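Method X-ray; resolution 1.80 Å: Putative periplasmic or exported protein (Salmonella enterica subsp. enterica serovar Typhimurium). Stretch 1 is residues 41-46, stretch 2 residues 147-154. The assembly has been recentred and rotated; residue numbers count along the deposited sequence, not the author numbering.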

# COMPACT_ATOMS: atom_id res chain seq x y z
N SER B 41 10.12 -9.52 -8.12
CA SER B 41 8.94 -10.32 -8.38
C SER B 41 7.87 -9.90 -7.39
O SER B 41 8.17 -9.30 -6.35
N ILE B 42 6.62 -10.23 -7.69
CA ILE B 42 5.53 -9.78 -6.83
C ILE B 42 4.56 -10.90 -6.51
O ILE B 42 4.23 -11.70 -7.38
N THR B 43 4.17 -10.99 -5.25
CA THR B 43 3.20 -11.98 -4.80
C THR B 43 1.95 -11.26 -4.37
O THR B 43 1.87 -10.04 -4.50
N SER B 44 0.98 -11.99 -3.86
CA SER B 44 -0.26 -11.37 -3.43
C SER B 44 -0.02 -10.35 -2.32
O SER B 44 -0.80 -9.41 -2.15
N THR B 45 1.05 -10.52 -1.56
CA THR B 45 1.24 -9.67 -0.40
C THR B 45 2.58 -8.95 -0.33
O THR B 45 2.72 -8.04 0.48
N GLU B 46 3.55 -9.35 -1.16
CA GLU B 46 4.89 -8.77 -1.10
C GLU B 46 5.50 -8.42 -2.45
O GLU B 46 5.29 -9.11 -3.45
N THR B 147 -8.45 -12.66 -6.23
CA THR B 147 -7.46 -11.82 -5.58
C THR B 147 -7.32 -12.14 -4.08
O THR B 147 -7.18 -11.25 -3.23
N SER B 148 -7.39 -13.42 -3.77
CA SER B 148 -7.18 -13.87 -2.40
C SER B 148 -5.67 -13.97 -2.14
O SER B 148 -4.87 -13.78 -3.05
N ASP B 149 -5.28 -14.25 -0.90
CA ASP B 149 -3.85 -14.30 -0.59
C ASP B 149 -3.08 -15.41 -1.28
O ASP B 149 -1.87 -15.33 -1.41
N ASP B 150 -3.78 -16.45 -1.75
CA ASP B 150 -3.10 -17.54 -2.44
C ASP B 150 -3.23 -17.44 -3.97
O ASP B 150 -2.81 -18.34 -4.69
N SER B 151 -3.81 -16.34 -4.45
CA SER B 151 -3.99 -16.16 -5.89
C SER B 151 -2.72 -15.67 -6.58
O SER B 151 -1.95 -14.89 -6.01
N GLN B 152 -2.52 -16.12 -7.82
CA GLN B 152 -1.34 -15.75 -8.60
C GLN B 152 -1.39 -14.28 -9.01
O GLN B 152 -2.46 -13.71 -9.15
N THR B 153 -0.21 -13.68 -9.21
CA THR B 153 -0.14 -12.29 -9.63
C THR B 153 0.18 -12.20 -11.12
O THR B 153 0.25 -11.11 -11.69
N CYS B 154 0.35 -13.36 -11.74
CA CYS B 154 0.71 -13.40 -13.15
C CYS B 154 -0.31 -14.22 -13.92
O CYS B 154 -0.60 -15.37 -13.56

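The contact between residues 41-46 and 147-154 is small, burying 258 Å² in all. It rests mainly on Thr153, Ser44 and Asp149. The two stretches share no backbone-to-backbone hydrogen bond; the first leaves its strand after Ile42, and the second has no regular helix or strand, only a type I turn from Ser148 to Ser151.

Thr153 has the largest share. It is buried, its CA-to-CB bond points toward the other stretch, and its chi1 is p (60°). Thr153 OG1 donates a hydrogen bond to Ile42 O at 2.6 Å. Thr153 OG1 lies 3.9 Å from Ile42 CG2. Thr153 CG2 meets the backbone that follows, 3.3 Å from Thr43 C and 3.5 Å from Ser44 N, and is also 3.7 Å from Ile42 O.

Ser44 is the counterpart from the first stretch. It is also buried, its CA-to-CB bond also points toward the other stretch, and its chi1 is also p (53°). Ser44 OG donates a short hydrogen bond to Asp149 O at 2.5 Å. Ser44 CB sits near two further carbonyls, 3.9 Å from Ser148 O and 4.0 Å from Ser151 O. The serine thus packs against the backbone of the turn. That turn is held by a backbone hydrogen bond from Ser151 N to Ser148 O at 3.1 Å.

One water extends the link. The water accepts from Ser44 N at 3.0 Å and donates to Ser151 O at 2.9 Å, so the backbones are joined here without direct contact between these two atoms.

Asp149 is exposed and its CA-to-CB bond points sideways. Its chi1 is m (-70°). Its carbonyl makes the polar contact with Ser44, while its carboxylate reaches Thr45: Asp149 OD1 lies 3.7 Å from Thr45 CG2, a van der Waals contact. Thr45 is p (54°).

The CA-to-CB bond of Thr43 points away from the second stretch, with chi1 p (78°). Its hydroxyl serves its own loop instead. Thr43 OG1 accepts from Thr45 N at 3.1 Å and from Glu46 N at 2.9 Å, and Thr43 N donates to Glu46 O at 2.8 Å. These bonds tie together the loop that carries Ser44. Ile42, t at both chi1 and chi2, is buried, and its CA-to-CB bond points sideways. Ser41, Glu46 and Gln152 make no contact across the two stretches.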

# COMPACT_ATOMS: atom_id res chain seq x y z
CB SER B 41 9.27 -11.80 -8.26
OG SER B 41 9.84 -12.08 -7.00
CB ILE B 42 4.81 -8.54 -7.45
CG1 ILE B 42 3.75 -7.98 -6.50
CG2 ILE B 42 4.26 -8.85 -8.84
CD1 ILE B 42 3.22 -6.62 -6.93
CB THR B 43 3.72 -12.78 -3.60
OG1 THR B 43 3.58 -12.01 -2.40
CG2 THR B 43 5.18 -13.14 -3.79
CB SER B 44 -1.22 -12.44 -2.93
OG SER B 44 -0.59 -13.23 -1.94
CB THR B 45 1.01 -10.43 0.95
OG1 THR B 45 1.84 -11.60 0.99
CG2 THR B 45 -0.46 -10.84 1.08
CB GLU B 46 5.87 -9.75 -0.43
CG GLU B 46 5.41 -10.39 0.86
CD GLU B 46 6.40 -11.44 1.34
OE1 GLU B 46 7.38 -11.72 0.60
OE2 GLU B 46 6.19 -11.98 2.45
CB THR B 147 -7.78 -10.32 -5.77
OG1 THR B 147 -9.11 -10.08 -5.30
CG2 THR B 147 -7.70 -9.93 -7.24
CB SER B 148 -7.85 -15.21 -2.17
OG SER B 148 -7.03 -16.25 -2.66
CB ASP B 149 -3.61 -14.35 0.92
CG ASP B 149 -3.95 -13.05 1.60
OD1 ASP B 149 -3.99 -12.02 0.90
OD2 ASP B 149 -4.16 -13.06 2.83
CB ASP B 150 -3.59 -18.90 -1.94
CG ASP B 150 -5.09 -19.09 -2.12
OD1 ASP B 150 -5.82 -18.08 -2.14
OD2 ASP B 150 -5.53 -20.25 -2.23
CB SER B 151 -5.13 -15.18 -6.17
OG SER B 151 -6.35 -15.61 -5.60
CB GLN B 152 -1.23 -16.62 -9.86
CG GLN B 152 -2.28 -16.30 -10.90
CD GLN B 152 -2.48 -17.41 -11.91
OE1 GLN B 152 -3.54 -18.03 -11.95
NE2 GLN B 152 -1.47 -17.66 -12.74
CB THR B 153 0.92 -11.54 -8.81
OG1 THR B 153 2.22 -12.14 -8.99
CG2 THR B 153 0.54 -11.60 -7.34
CB CYS B 154 2.11 -13.99 -13.31
SG CYS B 154 2.79 -13.76 -14.95
O HOH W 1 0.71 -14.80 -4.78